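Local coordinates for sensor protein, Kinase (Polaromonas sp. JS666, PDB 3GRC) that probably accepts a phosphoryl group through a CheY-like receiver domain, acting in two-component signalling as part of a sensor histidine kinase, at residues Leu21-Leu26 with Ser33-Ser38; His37-Ala42 with Val66-Ala71; Ala71-Ser76 with Leu81-Val86; Glu96-Pro101 with Ser105-Lys110. All coordinates share one frame; numbering follows the deposited sequence.

Interaction 1: residues Leu21-Leu26 with Ser33-Ser38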
loop_
_atom_site.group_PDB
_atom_site.type_symbol
_atom_site.label_atom_id
_atom_site.label_comp_id
_atom_site.label_asym_id
_atom_site.label_seq_id
_atom_site.Cartn_x
_atom_site.Cartn_y
_atom_site.Cartn_z
ATOM N N LEU A 21 0.808 -9.946 -9.395
ATOM C CA LEU A 21 -0.114 -10.768 -8.601
ATOM C C LEU A 21 -1.116 -9.826 -7.919
ATOM O O LEU A 21 -2.332 -10.058 -7.963
ATOM C CB LEU A 21 0.631 -11.587 -7.523
ATOM C CG LEU A 21 -0.194 -12.411 -6.494
ATOM C CD1 LEU A 21 -0.973 -13.516 -7.205
ATOM C CD2 LEU A 21 0.719 -13.029 -5.417
ATOM N N LEU A 22 -0.604 -8.758 -7.304
ATOM C CA LEU A 22 -1.486 -7.810 -6.626
ATOM C C LEU A 22 -2.458 -7.203 -7.639
ATOM O O LEU A 22 -3.660 -7.165 -7.395
ATOM C CB LEU A 22 -0.684 -6.710 -5.909
ATOM C CG LEU A 22 0.041 -7.146 -4.615
ATOM C CD1 LEU A 22 1.009 -6.077 -4.183
ATOM C CD2 LEU A 22 -0.975 -7.417 -3.517
ATOM N N ASN A 23 -1.937 -6.770 -8.780
ATOM C CA ASN A 23 -2.781 -6.199 -9.824
ATOM C C ASN A 23 -3.927 -7.170 -10.164
ATOM O O ASN A 23 -5.085 -6.761 -10.210
ATOM C CB ASN A 23 -1.948 -5.890 -11.081
ATOM C CG ASN A 23 -2.780 -5.294 -12.210
ATOM O OD1 ASN A 23 -2.815 -5.834 -13.307
ATOM N ND2 ASN A 23 -3.442 -4.173 -11.945
ATOM N N LEU A 24 -3.609 -8.448 -10.377
ATOM C CA LEU A 24 -4.626 -9.456 -10.701
ATOM C C LEU A 24 -5.579 -9.793 -9.542
ATOM O O LEU A 24 -6.781 -9.931 -9.770
ATOM C CB LEU A 24 -3.960 -10.733 -11.216
ATOM C CG LEU A 24 -3.258 -10.496 -12.552
ATOM C CD1 LEU A 24 -2.328 -11.676 -12.875
ATOM C CD2 LEU A 24 -4.323 -10.281 -13.643
HETATM N N MSE A 25 -5.060 -9.941 -8.315
HETATM C CA MSE A 25 -5.921 -10.218 -7.136
HETATM C C MSE A 25 -6.888 -9.046 -6.872
HETATM O O MSE A 25 -8.059 -9.237 -6.534
HETATM C CB MSE A 25 -5.086 -10.406 -5.849
HETATM C CG MSE A 25 -4.252 -11.643 -5.741
HETATM SE SE MSE A 25 -3.370 -11.696 -3.983
HETATM C CE MSE A 25 -2.699 -13.531 -4.177
ATOM N N LEU A 26 -6.374 -7.832 -6.996
ATOM C CA LEU A 26 -7.193 -6.662 -6.749
ATOM C C LEU A 26 -8.348 -6.584 -7.735
ATOM O O LEU A 26 -9.474 -6.240 -7.361
ATOM C CB LEU A 26 -6.344 -5.398 -6.824
ATOM C CG LEU A 26 -5.411 -5.279 -5.625
ATOM C CD1 LEU A 26 -4.689 -3.918 -5.600
ATOM C CD2 LEU A 26 -6.253 -5.455 -4.394
ATOM N N SER A 33 -6.153 -0.831 -10.478
ATOM C CA SER A 33 -4.879 -0.531 -9.832
ATOM C C SER A 33 -3.735 -0.236 -10.790
ATOM O O SER A 33 -3.736 -0.648 -11.947
ATOM C CB SER A 33 -4.467 -1.671 -8.897
ATOM O OG SER A 33 -4.237 -2.871 -9.594
ATOM N N ASP A 34 -2.749 0.478 -10.276
ATOM C CA ASP A 34 -1.580 0.840 -11.032
ATOM C C ASP A 34 -0.372 0.254 -10.328
ATOM O O ASP A 34 -0.281 0.276 -9.107
ATOM C CB ASP A 34 -1.428 2.363 -11.098
ATOM C CG ASP A 34 -2.451 3.019 -12.020
ATOM O OD1 ASP A 34 -2.807 2.400 -13.038
ATOM O OD2 ASP A 34 -2.887 4.152 -11.730
HETATM N N MSE A 35 0.570 -0.263 -11.095
HETATM C CA MSE A 35 1.768 -0.823 -10.496
HETATM C C MSE A 35 2.962 0.119 -10.685
HETATM O O MSE A 35 3.184 0.648 -11.764
HETATM C CB MSE A 35 2.114 -2.178 -11.131
HETATM C CG MSE A 35 0.976 -3.178 -11.218
HETATM SE SE MSE A 35 1.511 -4.723 -12.213
HETATM C CE MSE A 35 1.207 -4.098 -14.054
ATOM N N VAL A 36 3.713 0.326 -9.618
ATOM C CA VAL A 36 4.943 1.116 -9.632
ATOM C C VAL A 36 5.943 0.312 -8.811
ATOM O O VAL A 36 5.554 -0.484 -7.963
ATOM C CB VAL A 36 4.774 2.562 -9.055
ATOM C CG1 VAL A 36 3.856 3.355 -9.982
ATOM C CG2 VAL A 36 4.226 2.542 -7.622
ATOM N N HIS A 37 7.231 0.518 -9.055
ATOM C CA HIS A 37 8.241 -0.275 -8.364
ATOM C C HIS A 37 9.191 0.413 -7.390
ATOM O O HIS A 37 10.161 -0.209 -6.941
ATOM C CB HIS A 37 9.048 -1.049 -9.408
ATOM C CG HIS A 37 9.748 -0.183 -10.404
ATOM N ND1 HIS A 37 10.921 0.490 -10.124
ATOM C CD2 HIS A 37 9.435 0.145 -11.683
ATOM C CE1 HIS A 37 11.296 1.186 -11.177
ATOM N NE2 HIS A 37 10.407 0.992 -12.141
ATOM N N SER A 38 8.924 1.672 -7.051
ATOM C CA SER A 38 9.796 2.383 -6.122
ATOM C C SER A 38 9.070 3.504 -5.400
ATOM O O SER A 38 8.003 3.953 -5.829
ATOM C CB SER A 38 11.011 2.969 -6.849
ATOM O OG SER A 38 10.660 4.165 -7.533
HETATM O O HOH W 1 -6.521 -4.157 -10.295
#

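Interaction 2: residues His37-Ala42 with Val66-Ala71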
loop_
_atom_site.group_PDB
_atom_site.type_symbol
_atom_site.label_atom_id
_atom_site.label_comp_id
_atom_site.label_asym_id
_atom_site.label_seq_id
_atom_site.Cartn_x
_atom_site.Cartn_y
_atom_site.Cartn_z
ATOM N N HIS A 37 7.231 0.518 -9.055
ATOM C CA HIS A 37 8.241 -0.275 -8.364
ATOM C C HIS A 37 9.191 0.413 -7.390
ATOM O O HIS A 37 10.161 -0.209 -6.941
ATOM C CB HIS A 37 9.048 -1.049 -9.408
ATOM C CG HIS A 37 9.748 -0.183 -10.404
ATOM N ND1 HIS A 37 10.921 0.490 -10.124
ATOM C CD2 HIS A 37 9.435 0.145 -11.683
ATOM C CE1 HIS A 37 11.296 1.186 -11.177
ATOM N NE2 HIS A 37 10.407 0.992 -12.141
ATOM N N SER A 38 8.924 1.672 -7.051
ATOM C CA SER A 38 9.796 2.383 -6.122
ATOM C C SER A 38 9.070 3.504 -5.400
ATOM O O SER A 38 8.003 3.953 -5.829
ATOM C CB SER A 38 11.011 2.969 -6.849
ATOM O OG SER A 38 10.660 4.165 -7.533
ATOM N N ALA A 39 9.668 3.952 -4.298
ATOM C CA ALA A 39 9.109 5.028 -3.492
ATOM C C ALA A 39 8.973 6.310 -4.304
ATOM O O ALA A 39 7.968 7.016 -4.200
ATOM C CB ALA A 39 9.983 5.270 -2.265
ATOM N N ALA A 40 9.983 6.595 -5.121
ATOM C CA ALA A 40 9.988 7.793 -5.950
ATOM C C ALA A 40 8.794 7.755 -6.903
ATOM O O ALA A 40 8.026 8.725 -6.993
ATOM C CB ALA A 40 11.297 7.876 -6.736
ATOM N N GLN A 41 8.639 6.632 -7.605
ATOM C CA GLN A 41 7.530 6.468 -8.531
ATOM C C GLN A 41 6.198 6.586 -7.808
ATOM O O GLN A 41 5.247 7.159 -8.337
ATOM C CB GLN A 41 7.586 5.116 -9.219
ATOM C CG GLN A 41 8.652 4.978 -10.259
ATOM C CD GLN A 41 8.357 3.818 -11.179
ATOM O OE1 GLN A 41 7.886 2.771 -10.730
ATOM N NE2 GLN A 41 8.631 3.991 -12.473
ATOM N N ALA A 42 6.132 6.042 -6.597
ATOM C CA ALA A 42 4.900 6.109 -5.835
ATOM C C ALA A 42 4.563 7.567 -5.493
ATOM O O ALA A 42 3.420 7.996 -5.640
ATOM C CB ALA A 42 5.019 5.269 -4.573
ATOM N N VAL A 66 8.833 2.270 5.082
ATOM C CA VAL A 66 8.439 3.154 6.174
ATOM C C VAL A 66 8.772 4.610 5.856
ATOM O O VAL A 66 8.051 5.517 6.260
ATOM C CB VAL A 66 9.100 2.739 7.508
ATOM C CG1 VAL A 66 8.693 3.708 8.611
ATOM C CG2 VAL A 66 8.661 1.320 7.883
ATOM N N SER A 67 9.859 4.825 5.126
ATOM C CA SER A 67 10.263 6.172 4.732
ATOM C C SER A 67 9.215 6.755 3.787
ATOM O O SER A 67 8.851 7.932 3.880
ATOM C CB SER A 67 11.620 6.129 4.020
ATOM O OG SER A 67 11.895 7.367 3.386
ATOM N N LEU A 68 8.744 5.923 2.866
ATOM C CA LEU A 68 7.728 6.333 1.913
ATOM C C LEU A 68 6.451 6.717 2.653
ATOM O O LEU A 68 5.883 7.780 2.410
ATOM C CB LEU A 68 7.438 5.197 0.934
ATOM C CG LEU A 68 6.223 5.342 0.010
ATOM C CD1 LEU A 68 6.216 6.701 -0.681
ATOM C CD2 LEU A 68 6.263 4.214 -1.006
ATOM N N ILE A 69 6.013 5.857 3.572
ATOM C CA ILE A 69 4.788 6.115 4.326
ATOM C C ILE A 69 4.878 7.388 5.172
ATOM O O ILE A 69 3.910 8.148 5.258
ATOM C CB ILE A 69 4.411 4.906 5.224
ATOM C CG1 ILE A 69 4.089 3.693 4.351
ATOM C CG2 ILE A 69 3.193 5.239 6.060
ATOM C CD1 ILE A 69 3.855 2.415 5.122
ATOM N N ARG A 70 6.031 7.617 5.792
ATOM C CA ARG A 70 6.228 8.814 6.599
ATOM C C ARG A 70 6.080 10.048 5.716
ATOM O O ARG A 70 5.406 11.008 6.091
ATOM C CB ARG A 70 7.615 8.820 7.247
ATOM C CG ARG A 70 7.755 7.868 8.419
ATOM C CD ARG A 70 9.100 8.013 9.124
ATOM N NE ARG A 70 9.261 7.024 10.192
ATOM C CZ ARG A 70 8.441 6.889 11.235
ATOM N NH1 ARG A 70 7.380 7.679 11.380
ATOM N NH2 ARG A 70 8.683 5.953 12.143
ATOM N N ALA A 71 6.703 10.009 4.538
ATOM C CA ALA A 71 6.646 11.129 3.603
ATOM C C ALA A 71 5.202 11.416 3.189
ATOM O O ALA A 71 4.797 12.574 3.084
ATOM C CB ALA A 71 7.506 10.829 2.375
#

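Interaction 3: residues Ala71-Ser76 with Leu81-Val86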
loop_
_atom_site.group_PDB
_atom_site.type_symbol
_atom_site.label_atom_id
_atom_site.label_comp_id
_atom_site.label_asym_id
_atom_site.label_seq_id
_atom_site.Cartn_x
_atom_site.Cartn_y
_atom_site.Cartn_z
ATOM N N ALA A 71 6.703 10.009 4.538
ATOM C CA ALA A 71 6.646 11.129 3.603
ATOM C C ALA A 71 5.202 11.416 3.189
ATOM O O ALA A 71 4.797 12.574 3.084
ATOM C CB ALA A 71 7.506 10.829 2.375
ATOM N N LEU A 72 4.421 10.360 2.970
ATOM C CA LEU A 72 3.015 10.520 2.583
ATOM C C LEU A 72 2.156 11.146 3.689
ATOM O O LEU A 72 1.242 11.926 3.415
ATOM C CB LEU A 72 2.432 9.163 2.177
ATOM C CG LEU A 72 2.992 8.590 0.874
ATOM C CD1 LEU A 72 2.701 7.105 0.788
ATOM C CD2 LEU A 72 2.383 9.334 -0.299
ATOM N N ARG A 73 2.445 10.808 4.937
ATOM C CA ARG A 73 1.676 11.364 6.037
ATOM C C ARG A 73 1.999 12.844 6.299
ATOM O O ARG A 73 1.189 13.560 6.879
ATOM C CB ARG A 73 1.894 10.539 7.317
ATOM C CG ARG A 73 1.355 9.114 7.247
ATOM C CD ARG A 73 0.027 9.070 6.521
ATOM N NE ARG A 73 -0.627 7.781 6.615
ATOM C CZ ARG A 73 -1.491 7.325 5.716
ATOM N NH1 ARG A 73 -1.785 8.060 4.654
ATOM N NH2 ARG A 73 -2.074 6.147 5.886
ATOM N N ARG A 74 3.169 13.302 5.861
ATOM C CA ARG A 74 3.561 14.696 6.073
ATOM C C ARG A 74 2.998 15.655 5.025
ATOM O O ARG A 74 3.232 16.861 5.087
ATOM C CB ARG A 74 5.090 14.806 6.142
ATOM C CG ARG A 74 5.663 14.096 7.366
ATOM C CD ARG A 74 7.184 14.044 7.396
ATOM N NE ARG A 74 7.806 15.358 7.554
ATOM C CZ ARG A 74 8.354 16.049 6.561
ATOM N NH1 ARG A 74 8.358 15.552 5.328
ATOM N NH2 ARG A 74 8.907 17.232 6.798
ATOM N N ASP A 75 2.249 15.117 4.068
ATOM C CA ASP A 75 1.637 15.925 3.014
ATOM C C ASP A 75 0.121 15.874 3.191
ATOM O O ASP A 75 -0.476 14.802 3.189
ATOM C CB ASP A 75 2.012 15.375 1.635
ATOM C CG ASP A 75 1.595 16.299 0.502
ATOM O OD1 ASP A 75 0.423 16.734 0.484
ATOM O OD2 ASP A 75 2.443 16.587 -0.371
ATOM N N SER A 76 -0.500 17.040 3.328
ATOM C CA SER A 76 -1.940 17.124 3.541
ATOM C C SER A 76 -2.816 16.365 2.551
ATOM O O SER A 76 -3.836 15.799 2.941
ATOM C CB SER A 76 -2.382 18.591 3.564
ATOM O OG SER A 76 -2.251 19.189 2.286
ATOM N N LEU A 81 -4.846 9.001 2.997
ATOM C CA LEU A 81 -4.841 7.906 2.031
ATOM C C LEU A 81 -4.697 6.575 2.781
ATOM O O LEU A 81 -3.736 6.380 3.529
ATOM C CB LEU A 81 -3.675 8.088 1.054
ATOM C CG LEU A 81 -3.416 6.966 0.051
ATOM C CD1 LEU A 81 -4.576 6.868 -0.936
ATOM C CD2 LEU A 81 -2.106 7.236 -0.665
ATOM N N ALA A 82 -5.647 5.663 2.600
ATOM C CA ALA A 82 -5.559 4.376 3.294
ATOM C C ALA A 82 -4.326 3.619 2.780
ATOM O O ALA A 82 -4.060 3.611 1.587
ATOM C CB ALA A 82 -6.835 3.560 3.072
ATOM N N ILE A 83 -3.567 3.024 3.697
ATOM C CA ILE A 83 -2.365 2.292 3.343
ATOM C C ILE A 83 -2.312 0.910 4.004
ATOM O O ILE A 83 -2.571 0.775 5.200
ATOM C CB ILE A 83 -1.103 3.059 3.768
ATOM C CG1 ILE A 83 -1.030 4.398 3.046
ATOM C CG2 ILE A 83 0.136 2.207 3.486
ATOM C CD1 ILE A 83 0.278 5.131 3.254
ATOM N N VAL A 84 -1.977 -0.104 3.211
ATOM C CA VAL A 84 -1.840 -1.480 3.682
ATOM C C VAL A 84 -0.431 -1.940 3.307
ATOM O O VAL A 84 -0.046 -1.889 2.139
ATOM C CB VAL A 84 -2.879 -2.441 2.996
ATOM C CG1 VAL A 84 -2.565 -3.885 3.331
ATOM C CG2 VAL A 84 -4.291 -2.107 3.441
ATOM N N VAL A 85 0.345 -2.377 4.294
ATOM C CA VAL A 85 1.691 -2.862 4.025
ATOM C C VAL A 85 1.577 -4.340 3.649
ATOM O O VAL A 85 0.874 -5.100 4.319
ATOM C CB VAL A 85 2.611 -2.741 5.275
ATOM C CG1 VAL A 85 3.879 -3.549 5.069
ATOM C CG2 VAL A 85 2.957 -1.300 5.531
ATOM N N VAL A 86 2.243 -4.731 2.566
ATOM C CA VAL A 86 2.249 -6.116 2.100
ATOM C C VAL A 86 3.725 -6.348 1.866
ATOM O O VAL A 86 4.294 -5.877 0.879
ATOM C CB VAL A 86 1.486 -6.298 0.765
ATOM C CG1 VAL A 86 1.489 -7.777 0.368
ATOM C CG2 VAL A 86 0.059 -5.773 0.891
#

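Interaction 4: residues Glu96-Pro101 with Ser105-Lys110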
loop_
_atom_site.group_PDB
_atom_site.type_symbol
_atom_site.label_atom_id
_atom_site.label_comp_id
_atom_site.label_asym_id
_atom_site.label_seq_id
_atom_site.Cartn_x
_atom_site.Cartn_y
_atom_site.Cartn_z
ATOM N N GLU A 96 8.429 -2.833 14.981
ATOM C CA GLU A 96 9.456 -1.809 15.097
ATOM C C GLU A 96 9.033 -0.369 14.813
ATOM O O GLU A 96 9.488 0.548 15.496
ATOM C CB GLU A 96 10.615 -2.173 14.174
ATOM C CG GLU A 96 11.927 -1.488 14.483
ATOM C CD GLU A 96 13.058 -2.017 13.613
ATOM O OE1 GLU A 96 13.097 -3.250 13.385
ATOM O OE2 GLU A 96 13.906 -1.212 13.168
ATOM N N PHE A 97 8.155 -0.171 13.828
ATOM C CA PHE A 97 7.749 1.180 13.421
ATOM C C PHE A 97 6.297 1.628 13.537
ATOM O O PHE A 97 6.022 2.827 13.446
ATOM C CB PHE A 97 8.174 1.410 11.972
ATOM C CG PHE A 97 9.623 1.159 11.722
ATOM C CD1 PHE A 97 10.590 2.010 12.247
ATOM C CD2 PHE A 97 10.029 0.054 10.985
ATOM C CE1 PHE A 97 11.942 1.769 12.036
ATOM C CE2 PHE A 97 11.379 -0.196 10.766
ATOM C CZ PHE A 97 12.338 0.663 11.300
ATOM N N ASN A 98 5.368 0.696 13.725
ATOM C CA ASN A 98 3.958 1.060 13.795
ATOM C C ASN A 98 3.638 2.139 14.826
ATOM O O ASN A 98 4.169 2.136 15.931
ATOM C CB ASN A 98 3.099 -0.176 14.056
ATOM C CG ASN A 98 1.679 0.002 13.575
ATOM O OD1 ASN A 98 1.429 0.774 12.652
ATOM N ND2 ASN A 98 0.744 -0.718 14.179
ATOM N N SER A 99 2.769 3.066 14.452
ATOM C CA SER A 99 2.373 4.146 15.348
ATOM C C SER A 99 1.187 4.857 14.729
ATOM O O SER A 99 1.015 4.839 13.514
ATOM C CB SER A 99 3.514 5.146 15.535
ATOM O OG SER A 99 3.628 5.981 14.400
ATOM N N GLN A 100 0.365 5.475 15.563
ATOM C CA GLN A 100 -0.807 6.185 15.068
ATOM C C GLN A 100 -0.487 7.198 13.971
ATOM O O GLN A 100 -1.198 7.283 12.979
ATOM C CB GLN A 100 -1.539 6.871 16.227
ATOM C CG GLN A 100 -2.186 5.885 17.187
ATOM C CD GLN A 100 -3.154 4.936 16.488
ATOM O OE1 GLN A 100 -3.594 3.940 17.068
ATOM N NE2 GLN A 100 -3.492 5.245 15.238
ATOM N N PRO A 101 0.582 7.985 14.140
ATOM C CA PRO A 101 0.924 8.967 13.102
ATOM C C PRO A 101 1.175 8.321 11.734
ATOM O O PRO A 101 0.851 8.897 10.696
ATOM C CB PRO A 101 2.178 9.633 13.662
ATOM C CG PRO A 101 1.956 9.570 15.144
ATOM C CD PRO A 101 1.435 8.159 15.330
ATOM N N SER A 105 -3.103 0.937 8.149
ATOM C CA SER A 105 -4.256 0.147 8.542
ATOM C C SER A 105 -3.960 -1.300 8.911
ATOM O O SER A 105 -4.422 -1.789 9.941
ATOM C CB SER A 105 -5.308 0.193 7.434
ATOM O OG SER A 105 -5.709 1.534 7.191
ATOM N N THR A 106 -3.198 -1.983 8.070
ATOM C CA THR A 106 -2.871 -3.379 8.313
ATOM C C THR A 106 -1.515 -3.728 7.732
ATOM O O THR A 106 -1.137 -3.222 6.683
ATOM C CB THR A 106 -3.885 -4.335 7.647
ATOM O OG1 THR A 106 -5.203 -3.777 7.696
ATOM C CG2 THR A 106 -3.886 -5.674 8.371
ATOM N N TRP A 107 -0.804 -4.610 8.426
ATOM C CA TRP A 107 0.505 -5.083 8.010
ATOM C C TRP A 107 0.324 -6.547 7.608
ATOM O O TRP A 107 0.116 -7.408 8.461
ATOM C CB TRP A 107 1.501 -4.971 9.168
ATOM C CG TRP A 107 1.672 -3.567 9.663
ATOM C CD1 TRP A 107 0.746 -2.813 10.329
ATOM C CD2 TRP A 107 2.819 -2.739 9.512
ATOM N NE1 TRP A 107 1.254 -1.571 10.620
ATOM C CE2 TRP A 107 2.565 -1.502 10.140
ATOM C CE3 TRP A 107 4.098 -2.926 8.945
ATOM C CZ2 TRP A 107 3.462 -0.445 10.180
ATOM C CZ3 TRP A 107 5.016 -1.874 8.977
ATOM C CH2 TRP A 107 4.698 -0.659 9.614
ATOM N N LEU A 108 0.392 -6.816 6.310
ATOM C CA LEU A 108 0.209 -8.165 5.777
ATOM C C LEU A 108 1.516 -8.813 5.347
ATOM O O LEU A 108 2.357 -8.177 4.716
ATOM C CB LEU A 108 -0.745 -8.141 4.571
ATOM C CG LEU A 108 -2.152 -7.594 4.804
ATOM C CD1 LEU A 108 -3.014 -7.783 3.557
ATOM C CD2 LEU A 108 -2.769 -8.329 5.975
ATOM N N GLU A 109 1.661 -10.093 5.669
ATOM C CA GLU A 109 2.854 -10.846 5.302
ATOM C C GLU A 109 2.711 -11.549 3.948
ATOM O O GLU A 109 1.643 -11.573 3.349
ATOM C CB GLU A 109 3.158 -11.900 6.382
ATOM C CG GLU A 109 3.559 -11.309 7.734
ATOM C CD GLU A 109 3.911 -12.362 8.772
ATOM O OE1 GLU A 109 3.034 -13.193 9.102
ATOM O OE2 GLU A 109 5.066 -12.348 9.261
ATOM N N LYS A 110 3.820 -12.090 3.469
ATOM C CA LYS A 110 3.855 -12.852 2.234
ATOM C C LYS A 110 4.291 -14.234 2.726
ATOM O O LYS A 110 5.115 -14.338 3.634
ATOM C CB LYS A 110 4.896 -12.284 1.266
ATOM C CG LYS A 110 4.523 -10.936 0.617
ATOM C CD LYS A 110 5.678 -10.409 -0.201
ATOM C CE LYS A 110 5.422 -9.013 -0.764
ATOM N NZ LYS A 110 6.620 -8.440 -1.480
#

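Interaction 1: residues Leu21-Leu26 with Ser33-Ser38
Asn23 and Ser33 have the nearest CA atoms across the two segments, 6.0 Å apart. Here the helical segment 21-26 runs antiparallel to the strand 33-36, their N-to-C directions differing by 173° and their axes approaching to 8.6 Å. The pair forms the second half of the beta-alpha-beta unit of strand 8-12, helix 16-28 and strand 32-36. The amide of Asn23 does the polar work. Its CG stands anti to the backbone N (chi1 180°), which sends the group across to the strand. ND2 then donates to Ser33 OG over 2.8 Å; the oxygen lies near the amide plane, but the N-H...O angle of 149° leaves the bond somewhat bent. Ser33 OG in turn donates to a water 2.7 Å away, and that water donates to Asn23 O at 3.0 Å, closing a ring between helix backbone and strand hydroxyl. Around this ring the contacts are apolar: Asn23 CB lies 3.8 Å from SE of the selenomethionine Met35, and Leu26 CD1 meets Ser33 CB at 4.0 Å. Leu26 continues onto Ile9 and Leu121. An alanine here has no amide, and Ser33 OG would probably be left without its N-H donor, the water remaining as polar bridge. The hydroxyl thus acts as acceptor and donor at once, and the polar link sits beside packing that leads into the core.

Interaction 2: residues His37-Ala42 with Val66-Ala71
Leu68 meets Ala39 and Ala42 where helices 65-73 and 39-48 come together; the CA atoms of Leu68 and Ala39 are 5.7 Å apart, a close approach that the small alanines permit. Followed outward, Leu68 CB first faces the Ala39 methyl, with the two CB atoms 4.1 Å apart. With chi1 at 169° the branch extends away from the Leu68 backbone N and reaches the facing helix. From there CD1 rests 3.9 Å from Ala39 O, while CD2 reaches furthest across: it lies 3.9 Å from Ala39 CA and equally far, 3.9 Å, from Ala42 CB. One methyl therefore touches two residues three apart in sequence, on the same side of a helical turn. That turn is the first of its helix and is capped: Gln41 N donates to the N-cap Ser38 OG over 3.2 Å, in a nearly straight bond (172°). The Gln41 side chain folds back so that His37 N donates to Gln41 OE1 at 2.9 Å. On the sheet side, Met54 and Cys12 touch both Leu68 and Ala42, which places the helix contact directly on strands 53-56 and 8-12. Such packing of two neighbouring helices over one face of a central parallel sheet is characteristic of the alternating beta-alpha fold of CheY-like receivers.

Interaction 3: residues Ala71-Ser76 with Leu81-Val86
Arg73 and Leu81 meet within the beta-alpha-beta unit of strand 53-56, helix 65-73 and strand 82-86, where the end of the helix faces the start of the returning strand. The arginine chain bends at chi2 (-40°), turning its guanidinium back toward the strand. It grips one carbonyl with both terminal nitrogens: NH1 to Leu81 O is 2.8 Å and NH2 to Leu81 O is 2.9 Å, the oxygen lying almost in the guanidinium plane. The two N-H groups use the acceptor differently. NH1 approaches on a lone pair in the carbonyl plane (C=O...N 134°), whereas NH2 comes nearly end-on (163°). In the crossover this carbonyl belongs to the chain leading into the sheet, while Arg73 NE and NH2 also donate to Leu102 O and Ala103 O, in the loop before neighbouring strand 106-108. Several bonds therefore fix the rotation of the flat group. A methionine in its place brings no N-H, and the carbonyls of Leu81, Leu102 and Ala103 would probably be left without this shared donor group. One face of the guanidinium is covered by Ile83, whose CD1 sits 3.5 Å above the plane toward its rim, and Ile83 CG1 approaches Arg73 NH2 to 3.5 Å. The same Ile83 CD1 meets Leu72 CD1 at 4.0 Å, and Leu72 packs further on Met54 and Leu43.

Interaction 4: residues Glu96-Pro101 with Ser105-Lys110
Asn98 and Trp107 face each other across the beta-alpha-beta unit of strand 82-86, helix 90-97 and strand 106-108 in the receiver fold; Asn98 is the first residue to leave helical geometry. Their CA atoms are 9.1 Å apart, so the contact is made wholly by side chains. The polar component is one weak hydrogen bond: Trp107 NE1 donates to Asn98 OD1 over 3.1 Å, and the N-H...O angle of only 133° shows how bent it is. OD1 sits at the ring edge, near the indole plane, with the amide turned 74° against it. By van der Waals contact, Asn98 CB stands 3.9 Å from Trp107 CZ2, well above the indole plane, and the amide slants down to bring OD1 to the edge. Trp107 also touches Val85, Glu94 and the loop residues Leu58 and Leu102. Trp107 precedes Lys110 by three positions, consistent with the place of the aromatic switch residue in CheY-like receivers. No ionic pair crosses the contact; farther along, Lys110 NZ forms a salt bridge with Glu13 and a long, weak ion pair with Asp57, probably the phosphoacceptor. Asn98 OD1 is 3.4 Å from Trp107 CZ2, off the rim where pyrrole and benzene parts join at CE2.

From the N terminus the contacts follow one another in series, and none nests within another. Interaction 1 closes the turn between helix 16-28 and strand 32-36. Interaction 2 starts on the stretch where interaction 1 ends, sharing His37 and Ser38, and spans the longest separation, holding helix 39-48 to helix 65-73. Interaction 3 takes up the end of that helix at Ala71 and returns it to strand 82-86; Ile69 packs on Ile83 and Val85 between the two. Interaction 4 closes the unit of strand 82-86, helix 90-97 and strand 106-108; Val85 N and Thr106 O, 2.9 Å apart, probably hydrogen-bond these strands. Interactions 1 and 4 reach the two outermost strands, their centres about 19 Å apart.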